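MlnE (Bacillus amyloliquefaciens subsp. plantarum, PDB 5D2E) is the N-terminal B-type ketoreductase part of a macrolactin polyketide synthase, an NADP-binding oxidoreductase domain that probably reduces beta-keto groups of the growing chain. Local coordinates at residues Met405-Ala411 against Asn425-Phe431; His359-Lys365 against Glu379-Lys384; Lys443-Trp449 against Ser491-Val497. All coordinates share one frame; numbering follows the deposited sequence.

Contact 1 of 3, residues Met405-Ala411 against Asn425-Phe431. With NAP (NADP nicotinamide-adenine-dinucleotide phosphate), chain B.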
# COMPACT_ATOMS: atom_id res chain seq x y z
N MET A 405 4.08 11.03 -1.37
CA MET A 405 4.49 9.80 -0.74
C MET A 405 5.39 8.97 -1.69
O MET A 405 5.04 8.67 -2.85
CB MET A 405 3.24 9.05 -0.31
CG MET A 405 2.49 9.78 0.81
SD MET A 405 0.80 9.17 0.96
CE MET A 405 0.16 10.09 -0.41
N PHE A 406 6.55 8.56 -1.18
CA PHE A 406 7.50 7.68 -1.95
C PHE A 406 7.13 6.23 -1.68
O PHE A 406 7.55 5.61 -0.68
CB PHE A 406 8.96 7.99 -1.54
CG PHE A 406 9.53 9.26 -2.18
CD1 PHE A 406 8.74 10.17 -2.91
CD2 PHE A 406 10.86 9.56 -2.06
CE1 PHE A 406 9.26 11.29 -3.53
CE2 PHE A 406 11.39 10.71 -2.68
CZ PHE A 406 10.60 11.56 -3.42
N SER A 407 6.27 5.72 -2.56
CA SER A 407 5.78 4.39 -2.44
C SER A 407 6.69 3.47 -3.29
O SER A 407 7.79 3.86 -3.69
CB SER A 407 4.30 4.38 -2.87
OG SER A 407 3.72 3.12 -2.60
N SER A 408 6.25 2.25 -3.53
CA SER A 408 7.05 1.26 -4.16
C SER A 408 6.21 0.49 -5.12
O SER A 408 5.03 0.21 -4.88
CB SER A 408 7.64 0.32 -3.07
OG SER A 408 8.21 -0.84 -3.66
N LEU A 409 6.82 0.13 -6.23
CA LEU A 409 6.28 -0.77 -7.16
C LEU A 409 5.96 -2.15 -6.57
O LEU A 409 5.07 -2.83 -7.09
CB LEU A 409 7.20 -0.89 -8.37
CG LEU A 409 6.70 -1.54 -9.65
CD1 LEU A 409 5.51 -0.77 -10.22
CD2 LEU A 409 7.86 -1.59 -10.64
N SER A 410 6.58 -2.51 -5.44
CA SER A 410 6.20 -3.70 -4.70
C SER A 410 4.71 -3.72 -4.25
O SER A 410 4.17 -4.79 -4.02
CB SER A 410 7.11 -3.92 -3.51
OG SER A 410 6.79 -3.04 -2.42
N ALA A 411 4.07 -2.54 -4.18
CA ALA A 411 2.63 -2.49 -3.81
C ALA A 411 1.77 -3.11 -4.91
O ALA A 411 0.64 -3.62 -4.68
CB ALA A 411 2.21 -1.04 -3.51
N ASN A 425 3.33 0.30 1.61
CA ASN A 425 3.36 1.20 0.51
C ASN A 425 1.96 1.31 -0.09
O ASN A 425 1.50 2.40 -0.42
CB ASN A 425 4.39 0.76 -0.50
CG ASN A 425 5.82 1.14 -0.04
OD1 ASN A 425 6.16 2.31 0.01
ND2 ASN A 425 6.60 0.15 0.39
N GLY A 426 1.24 0.18 -0.16
CA GLY A 426 -0.10 0.16 -0.74
C GLY A 426 -1.05 1.00 0.11
O GLY A 426 -1.99 1.61 -0.43
N CYS A 427 -0.78 1.07 1.40
CA CYS A 427 -1.53 1.91 2.30
C CYS A 427 -1.39 3.42 1.96
O CYS A 427 -2.40 4.12 1.88
CB CYS A 427 -1.20 1.56 3.70
SG CYS A 427 -2.21 2.47 4.83
N MET A 428 -0.19 3.90 1.68
CA MET A 428 -0.02 5.25 1.17
C MET A 428 -0.76 5.49 -0.11
O MET A 428 -1.33 6.55 -0.30
CB MET A 428 1.48 5.59 0.97
CG MET A 428 2.26 5.44 2.23
SD MET A 428 3.89 6.17 2.30
CE MET A 428 4.73 5.37 0.93
N ASP A 429 -0.69 4.54 -1.04
CA ASP A 429 -1.35 4.66 -2.29
C ASP A 429 -2.89 4.93 -2.11
O ASP A 429 -3.45 5.83 -2.77
CB ASP A 429 -1.19 3.43 -3.17
CG ASP A 429 0.27 3.07 -3.47
OD1 ASP A 429 1.17 3.91 -3.33
OD2 ASP A 429 0.46 1.92 -3.92
N GLY A 430 -3.52 4.17 -1.21
CA GLY A 430 -4.93 4.38 -0.87
C GLY A 430 -5.20 5.63 -0.03
O GLY A 430 -6.26 6.27 -0.17
N PHE A 431 -4.20 6.07 0.74
CA PHE A 431 -4.37 7.21 1.59
C PHE A 431 -4.57 8.50 0.79
O PHE A 431 -5.12 9.49 1.30
CB PHE A 431 -3.21 7.35 2.58
CG PHE A 431 -3.44 8.40 3.65
CD1 PHE A 431 -4.37 8.19 4.67
CD2 PHE A 431 -2.78 9.63 3.61
CE1 PHE A 431 -4.61 9.17 5.64
CE2 PHE A 431 -2.96 10.57 4.61
CZ PHE A 431 -3.88 10.37 5.62
PA NAP B . 17.00 4.83 2.99
O1A NAP B . 18.33 5.46 2.50
O2A NAP B . 16.94 3.80 4.11
O5B NAP B . 16.19 6.11 3.52
C5B NAP B . 15.00 5.91 4.28
C4B NAP B . 15.17 6.82 5.47
O4B NAP B . 14.00 6.68 6.30
C3B NAP B . 16.37 6.46 6.39
O3B NAP B . 17.37 7.49 6.34
C2B NAP B . 15.77 6.41 7.80
O2B NAP B . 16.58 7.07 8.73
C1B NAP B . 14.38 7.07 7.60
N9A NAP B . 13.35 6.58 8.50
C8A NAP B . 12.93 5.27 8.70
N7A NAP B . 11.96 5.21 9.68
C5A NAP B . 11.70 6.48 10.05
C6A NAP B . 10.83 7.12 11.00
N6A NAP B . 9.97 6.31 11.72
N1A NAP B . 10.92 8.51 11.17
C2A NAP B . 11.78 9.23 10.43
N3A NAP B . 12.63 8.69 9.51
C4A NAP B . 12.64 7.37 9.30
O3 NAP B . 16.15 4.23 1.74
PN NAP B . 15.99 4.89 0.27
O1N NAP B . 16.58 3.96 -0.78
O2N NAP B . 16.31 6.36 0.44
O5D NAP B . 14.40 4.88 -0.04
C5D NAP B . 13.64 5.99 0.50
C4D NAP B . 12.13 5.81 0.30
O4D NAP B . 11.81 5.50 -1.05
C3D NAP B . 11.64 4.63 1.14
O3D NAP B . 10.43 4.99 1.77
C2D NAP B . 11.48 3.49 0.15
O2D NAP B . 10.49 2.51 0.59
C1D NAP B . 11.16 4.21 -1.19
N1N NAP B . 11.62 3.38 -2.33
C2N NAP B . 12.97 3.27 -2.64
C3N NAP B . 13.47 2.50 -3.70
C7N NAP B . 14.99 2.41 -4.03
O7N NAP B . 15.40 1.67 -4.92
N7N NAP B . 15.92 3.14 -3.38
C4N NAP B . 12.54 1.78 -4.46
C5N NAP B . 11.18 1.86 -4.12
C6N NAP B . 10.74 2.68 -3.07
P2B NAP B . 16.59 6.76 10.34
O1X NAP B . 16.93 5.30 10.56
O2X NAP B . 17.62 7.77 10.94
O3X NAP B . 15.18 7.05 10.81

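Contact 2 of 3, residues His359-Lys365 against Glu379-Lys384. With NAP (NADP nicotinamide-adenine-dinucleotide phosphate), chain B.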
# COMPACT_ATOMS: atom_id res chain seq x y z
N HIS A 359 7.55 12.48 1.58
CA HIS A 359 7.59 11.45 2.65
C HIS A 359 8.36 10.27 2.17
O HIS A 359 7.83 9.42 1.46
CB HIS A 359 6.16 11.11 3.07
CG HIS A 359 6.03 10.07 4.14
ND1 HIS A 359 6.87 9.97 5.22
CD2 HIS A 359 5.13 9.06 4.27
CE1 HIS A 359 6.47 8.98 6.00
NE2 HIS A 359 5.41 8.42 5.43
N SER A 360 9.66 10.22 2.56
CA SER A 360 10.59 9.21 2.04
C SER A 360 11.01 8.25 3.14
O SER A 360 11.74 7.28 2.87
CB SER A 360 11.87 9.88 1.47
OG SER A 360 12.59 9.00 0.68
N ALA A 361 10.60 8.50 4.38
CA ALA A 361 10.93 7.63 5.48
C ALA A 361 10.42 6.22 5.22
O ALA A 361 9.29 6.00 4.71
CB ALA A 361 10.31 8.15 6.77
N GLY A 362 11.25 5.26 5.54
CA GLY A 362 10.92 3.86 5.34
C GLY A 362 12.03 2.93 5.72
O GLY A 362 13.17 3.35 5.98
N LEU A 363 11.65 1.67 5.89
CA LEU A 363 12.64 0.62 6.05
C LEU A 363 12.18 -0.67 5.45
O LEU A 363 11.01 -0.87 5.20
CB LEU A 363 13.00 0.40 7.48
CG LEU A 363 11.93 0.14 8.47
CD1 LEU A 363 12.34 -1.05 9.33
CD2 LEU A 363 11.81 1.35 9.37
N VAL A 364 13.15 -1.53 5.25
CA VAL A 364 12.98 -2.76 4.56
C VAL A 364 13.53 -3.81 5.52
O VAL A 364 14.56 -3.61 6.12
CB VAL A 364 13.82 -2.71 3.28
CG1 VAL A 364 14.06 -4.06 2.69
CG2 VAL A 364 13.17 -1.78 2.27
N LYS A 365 12.83 -4.90 5.70
CA LYS A 365 13.33 -6.03 6.51
C LYS A 365 12.72 -7.22 5.86
O LYS A 365 11.73 -7.76 6.35
CB LYS A 365 12.78 -6.01 7.92
CG LYS A 365 13.39 -5.15 8.98
CD LYS A 365 12.94 -5.75 10.33
CE LYS A 365 13.04 -4.78 11.49
NZ LYS A 365 14.45 -4.56 11.96
N GLU A 379 7.48 -2.90 12.74
CA GLU A 379 8.58 -2.02 12.36
C GLU A 379 8.54 -1.56 10.96
O GLU A 379 8.77 -0.39 10.69
CB GLU A 379 9.94 -2.72 12.58
CG GLU A 379 10.25 -2.85 14.05
CD GLU A 379 11.61 -3.53 14.19
OE1 GLU A 379 12.61 -2.93 13.74
OE2 GLU A 379 11.63 -4.68 14.61
N VAL A 380 8.30 -2.45 10.02
CA VAL A 380 8.28 -2.07 8.60
C VAL A 380 7.13 -1.13 8.28
O VAL A 380 7.29 -0.22 7.47
CB VAL A 380 8.25 -3.31 7.73
CG1 VAL A 380 7.87 -3.01 6.30
CG2 VAL A 380 9.57 -4.05 7.82
N ILE A 381 5.95 -1.38 8.87
CA ILE A 381 4.79 -0.58 8.49
C ILE A 381 4.75 0.79 9.19
O ILE A 381 4.05 1.70 8.69
CB ILE A 381 3.43 -1.28 8.69
CG1 ILE A 381 3.04 -1.40 10.16
CG2 ILE A 381 3.43 -2.62 7.96
CD1 ILE A 381 1.61 -1.94 10.34
N ALA A 382 5.43 0.93 10.33
CA ALA A 382 5.28 2.14 11.15
C ALA A 382 5.41 3.44 10.37
O ALA A 382 4.56 4.29 10.51
CB ALA A 382 6.31 2.13 12.31
N PRO A 383 6.49 3.61 9.57
CA PRO A 383 6.61 4.95 8.98
C PRO A 383 5.64 5.28 7.84
O PRO A 383 5.35 6.47 7.59
CB PRO A 383 8.03 4.97 8.43
CG PRO A 383 8.42 3.52 8.27
CD PRO A 383 7.68 2.79 9.32
N LYS A 384 5.22 4.25 7.13
CA LYS A 384 4.41 4.38 5.92
C LYS A 384 2.90 4.26 6.21
O LYS A 384 2.08 4.76 5.47
CB LYS A 384 4.87 3.33 4.91
CG LYS A 384 6.18 3.68 4.22
CD LYS A 384 6.73 2.58 3.42
CE LYS A 384 8.06 2.95 2.77
NZ LYS A 384 7.91 3.98 1.73
PA NAP B . 17.00 4.83 2.99
O1A NAP B . 18.33 5.46 2.50
O2A NAP B . 16.94 3.80 4.11
O5B NAP B . 16.19 6.11 3.52
C5B NAP B . 15.00 5.91 4.28
C4B NAP B . 15.17 6.82 5.47
O4B NAP B . 14.00 6.68 6.30
C3B NAP B . 16.37 6.46 6.39
O3B NAP B . 17.37 7.49 6.34
C2B NAP B . 15.77 6.41 7.80
O2B NAP B . 16.58 7.07 8.73
C1B NAP B . 14.38 7.07 7.60
N9A NAP B . 13.35 6.58 8.50
C8A NAP B . 12.93 5.27 8.70
N7A NAP B . 11.96 5.21 9.68
C5A NAP B . 11.70 6.48 10.05
C6A NAP B . 10.83 7.12 11.00
N6A NAP B . 9.97 6.31 11.72
N1A NAP B . 10.92 8.51 11.17
C2A NAP B . 11.78 9.23 10.43
N3A NAP B . 12.63 8.69 9.51
C4A NAP B . 12.64 7.37 9.30
O3 NAP B . 16.15 4.23 1.74
PN NAP B . 15.99 4.89 0.27
O1N NAP B . 16.58 3.96 -0.78
O2N NAP B . 16.31 6.36 0.44
O5D NAP B . 14.40 4.88 -0.04
C5D NAP B . 13.64 5.99 0.50
C4D NAP B . 12.13 5.81 0.30
O4D NAP B . 11.81 5.50 -1.05
C3D NAP B . 11.64 4.63 1.14
O3D NAP B . 10.43 4.99 1.77
C2D NAP B . 11.48 3.49 0.15
O2D NAP B . 10.49 2.51 0.59
C1D NAP B . 11.16 4.21 -1.19
N1N NAP B . 11.62 3.38 -2.33
C2N NAP B . 12.97 3.27 -2.64
C3N NAP B . 13.47 2.50 -3.70
C7N NAP B . 14.99 2.41 -4.03
O7N NAP B . 15.40 1.67 -4.92
N7N NAP B . 15.92 3.14 -3.38
C4N NAP B . 12.54 1.78 -4.46
C5N NAP B . 11.18 1.86 -4.12
C6N NAP B . 10.74 2.68 -3.07
P2B NAP B . 16.59 6.76 10.34
O1X NAP B . 16.93 5.30 10.56
O2X NAP B . 17.62 7.77 10.94
O3X NAP B . 15.18 7.05 10.81
O HOH W 1 7.59 6.59 2.71
O HOH W 2 8.90 0.74 5.50

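Contact 3 of 3, residues Lys443-Trp449 against Ser491-Val497. With NAP (NADP nicotinamide-adenine-dinucleotide phosphate), chain B.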
# COMPACT_ATOMS: atom_id res chain seq x y z
N LYS A 443 -1.36 19.46 -4.14
CA LYS A 443 -1.24 18.23 -4.88
C LYS A 443 -0.96 17.09 -3.90
O LYS A 443 -0.15 17.26 -2.96
CB LYS A 443 -0.16 18.33 -5.95
CG LYS A 443 0.01 17.02 -6.71
CD LYS A 443 0.29 17.13 -8.19
CE LYS A 443 0.00 15.83 -8.92
NZ LYS A 443 -1.39 15.46 -9.25
N THR A 444 -1.73 16.02 -4.03
CA THR A 444 -1.52 14.78 -3.30
C THR A 444 -1.05 13.74 -4.32
O THR A 444 -1.66 13.58 -5.36
CB THR A 444 -2.83 14.31 -2.64
OG1 THR A 444 -3.09 15.18 -1.56
CG2 THR A 444 -2.70 12.91 -2.08
N LEU A 445 0.07 13.05 -4.04
CA LEU A 445 0.56 12.08 -4.99
C LEU A 445 1.33 10.98 -4.25
O LEU A 445 2.09 11.27 -3.33
CB LEU A 445 1.50 12.76 -5.95
CG LEU A 445 2.26 11.87 -6.91
CD1 LEU A 445 1.36 11.16 -7.89
CD2 LEU A 445 3.30 12.66 -7.69
N SER A 446 1.07 9.74 -4.64
CA SER A 446 1.86 8.63 -4.23
C SER A 446 2.53 8.12 -5.49
O SER A 446 1.85 7.84 -6.47
CB SER A 446 0.99 7.48 -3.65
OG SER A 446 1.83 6.41 -3.12
N ILE A 447 3.88 7.96 -5.42
CA ILE A 447 4.64 7.44 -6.54
C ILE A 447 5.16 6.03 -6.26
O ILE A 447 5.90 5.84 -5.29
CB ILE A 447 5.86 8.33 -6.87
CG1 ILE A 447 5.42 9.74 -7.15
CG2 ILE A 447 6.63 7.71 -8.04
CD1 ILE A 447 6.56 10.78 -7.23
N ASN A 448 4.76 5.05 -7.06
CA ASN A 448 5.25 3.70 -6.87
C ASN A 448 6.62 3.59 -7.64
O ASN A 448 6.68 3.26 -8.86
CB ASN A 448 4.32 2.71 -7.43
CG ASN A 448 2.93 2.75 -6.78
OD1 ASN A 448 2.00 3.26 -7.37
ND2 ASN A 448 2.80 2.14 -5.61
N TRP A 449 7.67 3.89 -6.90
CA TRP A 449 9.03 3.79 -7.44
C TRP A 449 9.54 2.34 -7.61
O TRP A 449 9.30 1.51 -6.76
CB TRP A 449 9.99 4.44 -6.48
CG TRP A 449 9.88 5.90 -6.31
CD1 TRP A 449 9.63 6.55 -5.13
CD2 TRP A 449 10.04 6.92 -7.30
NE1 TRP A 449 9.63 7.87 -5.33
CE2 TRP A 449 9.89 8.14 -6.65
CE3 TRP A 449 10.32 6.92 -8.67
CZ2 TRP A 449 10.04 9.39 -7.31
CZ3 TRP A 449 10.53 8.18 -9.33
CH2 TRP A 449 10.31 9.39 -8.66
N SER A 491 -2.32 14.90 -13.52
CA SER A 491 -3.47 14.97 -12.61
C SER A 491 -3.70 13.69 -11.80
O SER A 491 -4.46 13.73 -10.87
CB SER A 491 -4.76 15.35 -13.36
OG SER A 491 -5.06 14.32 -14.25
N ALA A 492 -3.04 12.59 -12.11
CA ALA A 492 -3.24 11.38 -11.34
C ALA A 492 -2.71 11.55 -9.92
O ALA A 492 -1.68 12.19 -9.67
CB ALA A 492 -2.59 10.18 -12.01
N SER A 493 -3.41 10.96 -8.97
CA SER A 493 -2.92 11.01 -7.58
C SER A 493 -2.09 9.77 -7.21
O SER A 493 -1.52 9.73 -6.11
CB SER A 493 -4.09 11.25 -6.63
OG SER A 493 -4.96 10.19 -6.70
N GLN A 494 -2.07 8.77 -8.07
CA GLN A 494 -1.15 7.63 -7.93
C GLN A 494 -0.52 7.33 -9.27
O GLN A 494 -1.24 7.12 -10.29
CB GLN A 494 -1.84 6.35 -7.47
CG GLN A 494 -0.83 5.16 -7.31
CD GLN A 494 -1.49 3.82 -6.95
OE1 GLN A 494 -2.71 3.74 -6.78
NE2 GLN A 494 -0.70 2.77 -6.86
N LEU A 495 0.82 7.32 -9.31
CA LEU A 495 1.54 6.98 -10.53
C LEU A 495 2.67 5.99 -10.21
O LEU A 495 3.31 6.13 -9.19
CB LEU A 495 2.14 8.25 -11.18
CG LEU A 495 1.10 9.20 -11.84
CD1 LEU A 495 1.76 10.51 -12.15
CD2 LEU A 495 0.53 8.59 -13.12
N ALA A 496 2.79 4.97 -11.05
CA ALA A 496 3.87 4.01 -10.97
C ALA A 496 4.94 4.32 -12.04
O ALA A 496 4.64 4.61 -13.17
CB ALA A 496 3.39 2.64 -11.18
N VAL A 497 6.19 4.18 -11.63
CA VAL A 497 7.33 4.42 -12.50
C VAL A 497 7.99 3.07 -12.69
O VAL A 497 8.32 2.42 -11.72
CB VAL A 497 8.33 5.42 -11.92
CG1 VAL A 497 9.52 5.57 -12.89
CG2 VAL A 497 7.72 6.81 -11.62
PA NAP B . 17.00 4.83 2.99
O1A NAP B . 18.33 5.46 2.50
O2A NAP B . 16.94 3.80 4.11
O5B NAP B . 16.19 6.11 3.52
C5B NAP B . 15.00 5.91 4.28
C4B NAP B . 15.17 6.82 5.47
O4B NAP B . 14.00 6.68 6.30
C3B NAP B . 16.37 6.46 6.39
O3B NAP B . 17.37 7.49 6.34
C2B NAP B . 15.77 6.41 7.80
O2B NAP B . 16.58 7.07 8.73
C1B NAP B . 14.38 7.07 7.60
N9A NAP B . 13.35 6.58 8.50
C8A NAP B . 12.93 5.27 8.70
N7A NAP B . 11.96 5.21 9.68
C5A NAP B . 11.70 6.48 10.05
C6A NAP B . 10.83 7.12 11.00
N6A NAP B . 9.97 6.31 11.72
N1A NAP B . 10.92 8.51 11.17
C2A NAP B . 11.78 9.23 10.43
N3A NAP B . 12.63 8.69 9.51
C4A NAP B . 12.64 7.37 9.30
O3 NAP B . 16.15 4.23 1.74
PN NAP B . 15.99 4.89 0.27
O1N NAP B . 16.58 3.96 -0.78
O2N NAP B . 16.31 6.36 0.44
O5D NAP B . 14.40 4.88 -0.04
C5D NAP B . 13.64 5.99 0.50
C4D NAP B . 12.13 5.81 0.30
O4D NAP B . 11.81 5.50 -1.05
C3D NAP B . 11.64 4.63 1.14
O3D NAP B . 10.43 4.99 1.77
C2D NAP B . 11.48 3.49 0.15
O2D NAP B . 10.49 2.51 0.59
C1D NAP B . 11.16 4.21 -1.19
N1N NAP B . 11.62 3.38 -2.33
C2N NAP B . 12.97 3.27 -2.64
C3N NAP B . 13.47 2.50 -3.70
C7N NAP B . 14.99 2.41 -4.03
O7N NAP B . 15.40 1.67 -4.92
N7N NAP B . 15.92 3.14 -3.38
C4N NAP B . 12.54 1.78 -4.46
C5N NAP B . 11.18 1.86 -4.12
C6N NAP B . 10.74 2.68 -3.07
P2B NAP B . 16.59 6.76 10.34
O1X NAP B . 16.93 5.30 10.56
O2X NAP B . 17.62 7.77 10.94
O3X NAP B . 15.18 7.05 10.81
O HOH W 3 -0.04 13.57 -10.99

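Contact 1 of 3, residues Met405-Ala411 against Asn425-Phe431
This is a buried strand-to-helix contact inside the ketoreductase domain, where Met-405, Ser-407 and Ala-411 on and just after strand 402-408 meet Asn-425, Met-428 and Asp-429 of helix 419-437, two elements of one beta-alpha-beta unit. The short segments run at 130° to each other, with their axes 7.5 Å apart at closest. At Met-405 the two methionines slide past one another in opposite directions: Met-405 SD rests 3.6 Å from Met-428 CB, and Met-428, bent at its last torsion, brings CE to 3.3 Å from Phe-406 O. Met-405 SD also looks toward the edge of the Phe-431 ring.

The polar part lies farther along, where Ser-407 O comes within 3.2 Å of C6N on the nicotinamide ring of NADP. Ser-407, whose OG is turned away from its own N (chi1 -172°), donates to Asp-429 OD1 at 2.8 Å, approaching from the syn side but 30° out of the carboxylate plane. Asp-429 takes further bonds from Ser-446 OG and Asn-448 ND2 of the next strand. Ala-411 CB sits 3.5 Å from Asp-429 OD2 and packs against Gly-426. The amide of Asn-425 lies against Ser-408 CB, with ND2 bonded to Tyr-421 O and OD1 to Lys-384 NZ.

The buried carboxylate is thus gripped by three side-chain donors, which would favour its charged form.

Contact 2 of 3, residues His359-Lys365 against Glu379-Lys384
The imidazole of His-359 meets Pro-383 at its edge, where Pro-383 O lies in the ring plane, 2.9 Å from NE2; the N-H points well off line, at 128°, and the bond is weak. A water sits over the centre of one face of the His-359 ring, and ND1 is bonded to Thr-279. That water takes a bond from Lys-384 NZ and gives bonds to His-359 O and Ala-361 O. Bent at its last torsion (chi4 -68°), Lys-384 delivers NZ to the nicotinamide ribose, 2.7 Å from NADP O3D, with a weaker bond to O2D. On the adenosine ribose, O4B accepts from Gly-362 N at 3.2 Å; the backbone of Gly-362 lies close to the lysine, its CA 4.0 Å from Lys-384 CE.

Farther out, Leu-363 CD2 lies 4.2 Å from Pro-383 CG, and Val-380 CG2 touches Lys-365 CB. Nearer the surface Lys-365 and Glu-379 cross obliquely, forming a salt bridge of 3.0 Å between NZ and OE1.

The loop after strand 356-359 is thereby held against helix 374-381 and the residues that follow it. Helix 419-437 closes in through Met-428, which touches both His-359 and Lys-384, and helix 141-164 packs on Ile-381.

Contact 3 of 3, residues Lys443-Trp449 against Ser491-Val497
Strands 443-453 and 494-499 pair in parallel here, their short segments 19° apart, through alternating bonds from Ser-446 N to Ser-493 O, Leu-495 N to Ser-446 O, Asn-448 N to Leu-495 O and Val-497 N to Asn-448 O; the last is the straightest of the four. CA-H...O contacts run between them, such as Ile-447 CA to Leu-495 O at 3.2 Å.

On the face of Ile-447 and Leu-495, Ile-447 and Val-497 lie side by side, CG2 to CG2 at 3.8 Å. Ile-447 CG2 also covers one face of the Trp-449 ring, 3.5 Å above its plane, and Val-497 CG2 comes within 3.9 Å of Trp-449 CZ3. The face of Ser-446, Gln-494, Asn-448 and Ala-496 carries the polar pair: Gln-494, fully extended, sends NE2 to Asn-448 OD1 at 2.8 Å. The bond is nearly straight (172°), although the two amide planes stand 51° apart. At the start of the pairing Lys-443 NZ reaches Ala-492 O weakly, at 3.3 Å, with a water bridging the pair and Arg-490 O as another acceptor.

Asn-448 is thus fixed in rotation: OD1 accepts from Gln-494, while ND2 donates to Ser-408 O and toward helix 419-437, tying the strand pair to the preceding strand and its helix.

Overall arrangement
Along the chain the contacts come in series: contact 2 closes first, then contact 1, then contact 3. Strands 356-359, 402-408, 443-453 and 494-499 are successive parallel neighbours, so the contacts step across the Rossmann-type sheet of the ketoreductase domain. Contacts 1 and 2 have centres 11 Å apart and touch, Phe-406 N meeting His-359 O. Contacts 1 and 3, about 9 Å apart between centres, are joined because strands 402-408 and 443-453 are neighbours and helix 419-437 leads into strand 443-453. Contacts 2 and 3 do not touch; their centres are about 18 Å apart. All three nevertheless reach NADP: contact 2 at the nicotinamide ribose and the adenosine, contacts 1 and 3 at the nicotinamide end.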